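PDB 4B7C: probable oxidoreductase from Pseudomonas aeruginosa, which probably catalyses an NADP-dependent oxidation or reduction, as a medium-chain dehydrogenase/reductase whose substrate is not established. Local coordinates for residues 306-319 against 322-336. Sequence-based numbering, arbitrary orientation.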
ATOM      1  N   ARG B 306     -30.346   1.085  -5.229  1.00 52.27           N
ATOM      2  CA  ARG B 306     -31.062   2.278  -5.715  1.00 52.82           C
ATOM      3  C   ARG B 306     -30.417   2.853  -6.971  1.00 47.64           C
ATOM      4  O   ARG B 306     -29.211   3.104  -7.018  1.00 45.75           O
ATOM      5  CB  ARG B 306     -31.236   3.408  -4.670  1.00 59.79           C
ATOM      6  CG  ARG B 306     -29.961   3.922  -4.028  1.00 67.43           C
ATOM      7  CD  ARG B 306     -30.270   4.871  -2.869  1.00 73.53           C
ATOM      8  NE  ARG B 306     -31.315   5.861  -3.180  1.00 79.42           N
ATOM      9  CZ  ARG B 306     -31.442   7.026  -2.556  1.00 83.95           C
ATOM     10  NH1 ARG B 306     -30.591   7.365  -1.597  1.00 85.43           N
ATOM     11  NH2 ARG B 306     -32.418   7.861  -2.912  1.00 83.41           N
ATOM     12  N   GLU B 307     -31.251   3.111  -7.970  1.00 42.96           N
ATOM     13  CA  GLU B 307     -30.815   3.790  -9.179  1.00 43.08           C
ATOM     14  C   GLU B 307     -31.510   5.140  -9.332  1.00 42.44           C
ATOM     15  O   GLU B 307     -32.710   5.273  -9.101  1.00 43.42           O
ATOM     16  CB  GLU B 307     -31.070   2.936 -10.416  1.00 42.31           C
ATOM     17  CG  GLU B 307     -30.294   1.623 -10.431  1.00 41.41           C
ATOM     18  CD  GLU B 307     -30.964   0.524  -9.626  1.00 40.35           C
ATOM     19  OE1 GLU B 307     -32.203   0.544  -9.520  1.00 42.24           O
ATOM     20  OE2 GLU B 307     -30.256  -0.351  -9.088  1.00 37.47           O
ATOM     21  N   ASP B 308     -30.727   6.146  -9.697  1.00 43.38           N
ATOM     22  CA  ASP B 308     -31.250   7.470 -10.018  1.00 45.24           C
ATOM     23  C   ASP B 308     -31.279   7.615 -11.531  1.00 42.88           C
ATOM     24  O   ASP B 308     -30.241   7.832 -12.165  1.00 46.38           O
ATOM     25  CB  ASP B 308     -30.384   8.569  -9.372  1.00 49.96           C
ATOM     26  CG  ASP B 308     -30.920   9.971  -9.622  1.00 53.96           C
ATOM     27  OD1 ASP B 308     -32.136  10.123  -9.872  1.00 55.21           O
ATOM     28  OD2 ASP B 308     -30.111  10.930  -9.560  1.00 63.71           O
ATOM     29  N   ILE B 309     -32.476   7.510 -12.102  1.00 40.65           N
ATOM     30  CA  ILE B 309     -32.647   7.487 -13.553  1.00 40.04           C
ATOM     31  C   ILE B 309     -33.071   8.836 -14.111  1.00 40.42           C
ATOM     32  O   ILE B 309     -34.126   9.366 -13.763  1.00 43.04           O
ATOM     33  CB  ILE B 309     -33.661   6.414 -13.985  1.00 41.23           C
ATOM     34  CG1 ILE B 309     -33.106   5.032 -13.657  1.00 43.20           C
ATOM     35  CG2 ILE B 309     -33.922   6.495 -15.488  1.00 38.15           C
ATOM     36  CD1 ILE B 309     -34.174   3.951 -13.591  1.00 47.04           C
ATOM     37  N   VAL B 310     -32.214   9.397 -14.954  1.00 41.47           N
ATOM     38  CA  VAL B 310     -32.481  10.661 -15.637  1.00 42.04           C
ATOM     39  C   VAL B 310     -32.684  10.364 -17.108  1.00 44.20           C
ATOM     40  O   VAL B 310     -31.970   9.537 -17.683  1.00 43.60           O
ATOM     41  CB  VAL B 310     -31.315  11.669 -15.499  1.00 43.58           C
ATOM     42  CG1 VAL B 310     -31.520  12.867 -16.419  1.00 43.14           C
ATOM     43  CG2 VAL B 310     -31.132  12.088 -14.046  1.00 43.93           C
ATOM     44  N   GLU B 311     -33.654  11.044 -17.712  1.00 44.49           N
ATOM     45  CA  GLU B 311     -34.068  10.730 -19.074  1.00 45.65           C
ATOM     46  C   GLU B 311     -33.511  11.687 -20.103  1.00 42.81           C
ATOM     47  O   GLU B 311     -33.463  12.899 -19.883  1.00 42.48           O
ATOM     48  CB  GLU B 311     -35.593  10.678 -19.180  1.00 51.30           C
ATOM     49  CG  GLU B 311     -36.214   9.554 -18.353  1.00 57.25           C
ATOM     50  CD  GLU B 311     -37.676   9.302 -18.684  1.00 62.47           C
ATOM     51  OE1 GLU B 311     -37.997   9.378 -19.878  1.00 66.57           O
ATOM     52  OE2 GLU B 311     -38.500   9.006 -17.778  1.00 69.04           O
ATOM     53  N   GLY B 312     -33.054  11.111 -21.211  1.00 39.00           N
ATOM     54  CA  GLY B 312     -32.651  11.871 -22.381  1.00 37.06           C
ATOM     55  C   GLY B 312     -31.147  11.965 -22.600  1.00 38.08           C
ATOM     56  O   GLY B 312     -30.426  12.611 -21.828  1.00 38.38           O
ATOM     57  N   LEU B 313     -30.687  11.329 -23.675  1.00 37.07           N
ATOM     58  CA  LEU B 313     -29.288  11.352 -24.087  1.00 37.59           C
ATOM     59  C   LEU B 313     -28.743  12.782 -24.144  1.00 41.77           C
ATOM     60  O   LEU B 313     -27.619  13.055 -23.708  1.00 41.52           O
ATOM     61  CB  LEU B 313     -29.128  10.703 -25.460  1.00 34.84           C
ATOM     62  CG  LEU B 313     -27.718  10.746 -26.041  1.00 34.74           C
ATOM     63  CD1 LEU B 313     -26.803   9.852 -25.207  1.00 32.54           C
ATOM     64  CD2 LEU B 313     -27.703  10.323 -27.490  1.00 31.77           C
ATOM     65  N   GLU B 314     -29.571  13.683 -24.666  1.00 42.86           N
ATOM     66  CA  GLU B 314     -29.214  15.093 -24.863  1.00 47.34           C
ATOM     67  C   GLU B 314     -28.830  15.813 -23.550  1.00 44.07           C
ATOM     68  O   GLU B 314     -28.105  16.793 -23.582  1.00 45.89           O
ATOM     69  CB  GLU B 314     -30.334  15.850 -25.636  1.00 52.64           C
ATOM     70  CG  GLU B 314     -31.656  16.056 -24.879  1.00 58.48           C
ATOM     71  CD  GLU B 314     -32.568  14.831 -24.868  1.00 64.57           C
ATOM     72  OE1 GLU B 314     -32.205  13.773 -25.438  1.00 59.09           O
ATOM     73  OE2 GLU B 314     -33.667  14.927 -24.270  1.00 72.04           O
ATOM     74  N   THR B 315     -29.318  15.320 -22.414  1.00 41.86           N
ATOM     75  CA  THR B 315     -29.013  15.911 -21.103  1.00 42.43           C
ATOM     76  C   THR B 315     -27.653  15.493 -20.520  1.00 42.57           C
ATOM     77  O   THR B 315     -27.272  15.956 -19.442  1.00 41.49           O
ATOM     78  CB  THR B 315     -30.078  15.565 -20.044  1.00 44.19           C
ATOM     79  OG1 THR B 315     -29.962  14.185 -19.661  1.00 42.80           O
ATOM     80  CG2 THR B 315     -31.495  15.869 -20.569  1.00 41.21           C
ATOM     81  N   PHE B 316     -26.921  14.660 -21.252  1.00 41.04           N
ATOM     82  CA  PHE B 316     -25.670  14.061 -20.751  1.00 40.40           C
ATOM     83  C   PHE B 316     -24.679  15.029 -20.043  1.00 39.65           C
ATOM     84  O   PHE B 316     -24.308  14.790 -18.890  1.00 38.22           O
ATOM     85  CB  PHE B 316     -24.956  13.283 -21.870  1.00 39.47           C
ATOM     86  CG  PHE B 316     -23.563  12.855 -21.506  1.00 39.10           C
ATOM     87  CD1 PHE B 316     -23.359  11.869 -20.569  1.00 39.97           C
ATOM     88  CD2 PHE B 316     -22.459  13.499 -22.047  1.00 41.48           C
ATOM     89  CE1 PHE B 316     -22.080  11.509 -20.193  1.00 40.18           C
ATOM     90  CE2 PHE B 316     -21.166  13.148 -21.682  1.00 41.96           C
ATOM     91  CZ  PHE B 316     -20.978  12.142 -20.746  1.00 40.03           C
ATOM     92  N   PRO B 317     -24.245  16.108 -20.720  1.00 41.26           N
ATOM     93  CA  PRO B 317     -23.285  17.040 -20.079  1.00 43.03           C
ATOM     94  C   PRO B 317     -23.739  17.579 -18.740  1.00 43.72           C
ATOM     95  O   PRO B 317     -22.919  17.690 -17.833  1.00 50.92           O
ATOM     96  CB  PRO B 317     -23.167  18.195 -21.090  1.00 42.39           C
ATOM     97  CG  PRO B 317     -23.552  17.591 -22.388  1.00 42.67           C
ATOM     98  CD  PRO B 317     -24.633  16.594 -22.053  1.00 41.76           C
ATOM     99  N   GLU B 318     -25.013  17.961 -18.631  1.00 44.90           N
ATOM    100  CA  GLU B 318     -25.526  18.514 -17.370  1.00 45.49           C
ATOM    101  C   GLU B 318     -25.647  17.412 -16.349  1.00 46.91           C
ATOM    102  O   GLU B 318     -25.267  17.603 -15.198  1.00 47.32           O
ATOM    103  CB  GLU B 318     -26.883  19.226 -17.502  1.00 48.05           C
ATOM    104  CG  GLU B 318     -28.047  18.490 -18.114  1.00 47.74           C
ATOM    105  CD  GLU B 318     -28.266  18.831 -19.576  1.00 47.18           C
ATOM    106  OE1 GLU B 318     -27.288  18.642 -20.316  1.00 48.56           O
ATOM    107  OE2 GLU B 318     -29.383  19.271 -20.001  1.00 51.05           O
ATOM    108  N   THR B 319     -26.226  16.289 -16.777  1.00 44.44           N
ATOM    109  CA  THR B 319     -26.471  15.161 -15.884  1.00 41.43           C
ATOM    110  C   THR B 319     -25.171  14.641 -15.304  1.00 42.01           C
ATOM    111  O   THR B 319     -25.111  14.285 -14.138  1.00 42.89           O
ATOM    112  CB  THR B 319     -27.227  14.019 -16.595  1.00 42.45           C
ATOM    113  OG1 THR B 319     -28.453  14.517 -17.162  1.00 43.79           O
ATOM    114  CG2 THR B 319     -27.524  12.901 -15.607  1.00 40.54           C
ATOM    115  N   LYS B 322     -24.030  16.427 -12.117  1.00 48.36           N
ATOM    116  CA  LYS B 322     -24.775  16.003 -10.932  1.00 52.45           C
ATOM    117  C   LYS B 322     -24.014  14.952 -10.140  1.00 50.57           C
ATOM    118  O   LYS B 322     -24.229  14.771  -8.935  1.00 53.44           O
ATOM    119  CB  LYS B 322     -26.145  15.460 -11.364  1.00 55.69           C
ATOM    120  CG  LYS B 322     -27.062  14.979 -10.253  1.00 59.69           C
ATOM    121  CD  LYS B 322     -28.407  14.498 -10.804  1.00 62.31           C
ATOM    122  CE  LYS B 322     -29.414  14.189  -9.707  1.00 63.67           C
ATOM    123  NZ  LYS B 322     -30.640  13.563 -10.299  1.00 64.96           N
ATOM    124  N   LEU B 323     -23.137  14.238 -10.835  1.00 52.70           N
ATOM    125  CA  LEU B 323     -22.300  13.213 -10.237  1.00 54.69           C
ATOM    126  C   LEU B 323     -21.328  13.808  -9.215  1.00 54.56           C
ATOM    127  O   LEU B 323     -21.004  13.174  -8.209  1.00 53.50           O
ATOM    128  CB  LEU B 323     -21.517  12.501 -11.340  1.00 56.50           C
ATOM    129  CG  LEU B 323     -21.320  10.990 -11.186  1.00 56.16           C
ATOM    130  CD1 LEU B 323     -22.485  10.284 -10.513  1.00 52.67           C
ATOM    131  CD2 LEU B 323     -21.063  10.383 -12.559  1.00 55.14           C
ATOM    132  N   PHE B 324     -20.884  15.034  -9.465  1.00 59.37           N
ATOM    133  CA  PHE B 324     -19.913  15.698  -8.586  1.00 63.17           C
ATOM    134  C   PHE B 324     -20.502  16.773  -7.690  1.00 66.15           C
ATOM    135  O   PHE B 324     -19.773  17.621  -7.180  1.00 70.21           O
ATOM    136  CB  PHE B 324     -18.788  16.317  -9.392  1.00 61.96           C
ATOM    137  CG  PHE B 324     -18.122  15.365 -10.340  1.00 61.80           C
ATOM    138  CD1 PHE B 324     -17.235  14.396  -9.875  1.00 63.79           C
ATOM    139  CD2 PHE B 324     -18.370  15.444 -11.696  1.00 60.44           C
ATOM    140  CE1 PHE B 324     -16.617  13.524 -10.760  1.00 63.62           C
ATOM    141  CE2 PHE B 324     -17.758  14.578 -12.582  1.00 59.99           C
ATOM    142  CZ  PHE B 324     -16.884  13.613 -12.115  1.00 62.07           C
ATOM    143  N   SER B 325     -21.807  16.719  -7.471  1.00 67.51           N
ATOM    144  CA  SER B 325     -22.493  17.720  -6.692  1.00 68.25           C
ATOM    145  C   SER B 325     -22.931  17.166  -5.333  1.00 70.30           C
ATOM    146  O   SER B 325     -23.498  17.902  -4.535  1.00 71.60           O
ATOM    147  CB  SER B 325     -23.650  18.266  -7.526  1.00 68.90           C
ATOM    148  OG  SER B 325     -24.811  17.500  -7.500  1.00 71.03           O
ATOM    149  N   GLY B 326     -22.625  15.898  -5.039  1.00 71.29           N
ATOM    150  CA  GLY B 326     -23.242  15.215  -3.893  1.00 73.78           C
ATOM    151  C   GLY B 326     -24.757  15.168  -4.012  1.00 76.34           C
ATOM    152  O   GLY B 326     -25.484  14.954  -3.037  1.00 75.67           O
ATOM    153  N   GLU B 327     -25.239  15.370  -5.230  1.00 80.16           N
ATOM    154  CA  GLU B 327     -26.649  15.564  -5.464  1.00 84.43           C
ATOM    155  C   GLU B 327     -27.309  14.222  -5.718  1.00 86.61           C
ATOM    156  O   GLU B 327     -28.244  13.831  -4.994  1.00 85.74           O
ATOM    157  CB  GLU B 327     -26.832  16.505  -6.638  1.00 87.87           C
ATOM    158  CG  GLU B 327     -28.141  17.274  -6.630  1.00 88.41           C
ATOM    159  CD  GLU B 327     -28.354  18.088  -7.883  1.00 91.19           C
ATOM    160  OE1 GLU B 327     -27.494  18.920  -8.247  1.00 94.56           O
ATOM    161  OE2 GLU B 327     -29.406  17.885  -8.504  1.00 90.85           O
ATOM    162  N   ASN B 328     -26.771  13.492  -6.699  1.00 88.01           N
ATOM    163  CA  ASN B 328     -27.422  12.246  -7.156  1.00 86.83           C
ATOM    164  C   ASN B 328     -27.711  11.349  -5.955  1.00 88.81           C
ATOM    165  O   ASN B 328     -26.909  11.270  -5.031  1.00 92.74           O
ATOM    166  CB  ASN B 328     -26.634  11.495  -8.279  1.00 85.84           C
ATOM    167  CG  ASN B 328     -25.259  10.997  -7.812  1.00 85.28           C
ATOM    168  OD1 ASN B 328     -25.033   9.789  -7.602  1.00 82.68           O
ATOM    169  ND2 ASN B 328     -24.333  11.932  -7.638  1.00 81.42           N
ATOM    170  N   PHE B 329     -28.899  10.753  -5.925  1.00 86.19           N
ATOM    171  CA  PHE B 329     -29.268   9.846  -4.851  1.00 86.62           C
ATOM    172  C   PHE B 329     -29.393   8.416  -5.366  1.00 82.17           C
ATOM    173  O   PHE B 329     -30.441   7.926  -5.798  1.00 80.54           O
ATOM    174  CB  PHE B 329     -30.434  10.366  -3.997  1.00 92.88           C
ATOM    175  CG  PHE B 329     -29.975  10.952  -2.680  1.00 99.89           C
ATOM    176  CD1 PHE B 329     -29.110  12.038  -2.677  1.00102.84           C
ATOM    177  CD2 PHE B 329     -30.366  10.418  -1.458  1.00104.12           C
ATOM    178  CE1 PHE B 329     -28.656  12.588  -1.494  1.00104.58           C
ATOM    179  CE2 PHE B 329     -29.909  10.961  -0.266  1.00105.94           C
ATOM    180  CZ  PHE B 329     -29.056  12.052  -0.284  1.00105.91           C
ATOM    181  N   GLY B 330     -28.241   7.769  -5.293  1.00 71.27           N
ATOM    182  CA  GLY B 330     -28.050   6.438  -5.797  1.00 67.26           C
ATOM    183  C   GLY B 330     -27.349   6.439  -7.137  1.00 61.48           C
ATOM    184  O   GLY B 330     -27.049   7.501  -7.691  1.00 60.20           O
ATOM    185  N   LYS B 331     -27.124   5.239  -7.664  1.00 50.13           N
ATOM    186  CA  LYS B 331     -26.352   5.051  -8.889  1.00 43.93           C
ATOM    187  C   LYS B 331     -26.968   5.812 -10.053  1.00 40.81           C
ATOM    188  O   LYS B 331     -28.132   5.621 -10.392  1.00 38.96           O
ATOM    189  CB  LYS B 331     -26.243   3.561  -9.218  1.00 41.39           C
ATOM    190  CG  LYS B 331     -25.888   3.261 -10.671  1.00 40.05           C
ATOM    191  CD  LYS B 331     -24.435   3.506 -10.936  1.00 42.39           C
ATOM    192  CE  LYS B 331     -24.109   3.457 -12.402  1.00 41.50           C
ATOM    193  NZ  LYS B 331     -23.349   4.669 -12.783  1.00 40.11           N
ATOM    194  N   LEU B 332     -26.179   6.700 -10.647  1.00 38.79           N
ATOM    195  CA  LEU B 332     -26.686   7.580 -11.692  1.00 39.13           C
ATOM    196  C   LEU B 332     -26.746   6.854 -13.027  1.00 36.80           C
ATOM    197  O   LEU B 332     -25.729   6.390 -13.561  1.00 32.17           O
ATOM    198  CB  LEU B 332     -25.840   8.855 -11.811  1.00 40.24           C
ATOM    199  CG  LEU B 332     -26.423   9.971 -12.674  1.00 40.90           C
ATOM    200  CD1 LEU B 332     -27.839  10.352 -12.276  1.00 43.09           C
ATOM    201  CD2 LEU B 332     -25.508  11.183 -12.531  1.00 41.37           C
ATOM    202  N   VAL B 333     -27.950   6.827 -13.587  1.00 35.03           N
ATOM    203  CA  VAL B 333     -28.209   6.159 -14.865  1.00 33.82           C
ATOM    204  C   VAL B 333     -28.926   7.081 -15.833  1.00 33.90           C
ATOM    205  O   VAL B 333     -29.896   7.757 -15.460  1.00 38.30           O
ATOM    206  CB  VAL B 333     -29.067   4.899 -14.670  1.00 33.03           C
ATOM    207  CG1 VAL B 333     -29.491   4.334 -16.025  1.00 32.69           C
ATOM    208  CG2 VAL B 333     -28.280   3.869 -13.871  1.00 31.03           C
ATOM    209  N   LEU B 334     -28.428   7.130 -17.061  1.00 32.81           N
ATOM    210  CA  LEU B 334     -29.025   7.955 -18.110  1.00 34.91           C
ATOM    211  C   LEU B 334     -29.830   7.082 -19.063  1.00 37.20           C
ATOM    212  O   LEU B 334     -29.271   6.227 -19.747  1.00 36.06           O
ATOM    213  CB  LEU B 334     -27.952   8.729 -18.887  1.00 34.67           C
ATOM    214  CG  LEU B 334     -28.439   9.758 -19.916  1.00 37.30           C
ATOM    215  CD1 LEU B 334     -29.116  10.928 -19.204  1.00 38.50           C
ATOM    216  CD2 LEU B 334     -27.311  10.279 -20.794  1.00 37.15           C
ATOM    217  N   LYS B 335     -31.145   7.288 -19.085  1.00 37.62           N
ATOM    218  CA  LYS B 335     -32.011   6.587 -20.029  1.00 39.18           C
ATOM    219  C   LYS B 335     -31.892   7.266 -21.372  1.00 39.54           C
ATOM    220  O   LYS B 335     -32.136   8.464 -21.487  1.00 41.05           O
ATOM    221  CB  LYS B 335     -33.474   6.578 -19.581  1.00 41.40           C
ATOM    222  CG  LYS B 335     -34.365   5.695 -20.450  1.00 41.45           C
ATOM    223  CD  LYS B 335     -35.835   5.829 -20.081  1.00 43.95           C
ATOM    224  CE  LYS B 335     -36.662   4.671 -20.622  1.00 46.84           C
ATOM    225  NZ  LYS B 335     -36.640   4.591 -22.109  1.00 48.87           N
ATOM    226  N   VAL B 336     -31.492   6.500 -22.379  1.00 38.21           N
ATOM    227  CA  VAL B 336     -31.333   7.031 -23.709  1.00 40.13           C
ATOM    228  C   VAL B 336     -32.732   7.065 -24.284  1.00 44.92           C
ATOM    229  O   VAL B 336     -32.969   7.767 -25.239  1.00 53.30           O
ATOM    230  CB  VAL B 336     -30.414   6.166 -24.614  1.00 38.83           C
ATOM    231  CG1 VAL B 336     -30.310   6.742 -26.017  1.00 40.57           C
ATOM    232  CG2 VAL B 336     -29.032   5.984 -24.011  1.00 38.33           C
TER
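Asp308 and Lys322 reach for each other from opposite directions and join in a salt bridge between strand 307-311 and Lys322, whose chain reaches in from the side of helix 316-321. The lysine can be followed outward. Its CB rests against Thr319 O at 3.2 Å; with CG anti to the backbone N (chi1 -180°) and every later torsion extended, the chain runs straight toward the sheet, where CD and CE pass beside Asp308 OD2. NZ then donates a proton to the syn lone pair of that same OD2, 2.8 Å away, while Val310 CG2 lies alongside the ammonium group.

Leu332 and Leu334 fill the space between strand and helix on this face. Leu332 sends CD1 to Asp308 OD2 and Val310 CG2, and CD2 to Thr319 O (3.5 Å). Leu334 splits likewise: CD1 meets Gly312 O and Thr315 OG1, each at 3.4 Å, and CD2 nears Phe316 CB and the edge of its ring. Gly312 O is gripped twice, by Thr315 OG1 at 2.7 Å and by Thr315 N, which secures the turn into the helix.

The strands that carry these side chains, 307-311 and 331-335, run parallel, their axes 27° apart, joined by six backbone hydrogen bonds from Lys331 N to Arg306 O through Gly312 N to Lys335 O. On the other face Ile309 CG1 packs against Val333 CB at 4.2 Å. At the start of the strands, next to Gly330, Phe329 O sits above one face of the Arg306 guanidinium, displaced toward its rim.

Strand 331-335 also pairs antiparallel with strand 41-49, so the beta-alpha-beta unit of strand 307-311, helix 316-321 and strand 331-335 is joined through its last strand to the sheet of the GroES-like part.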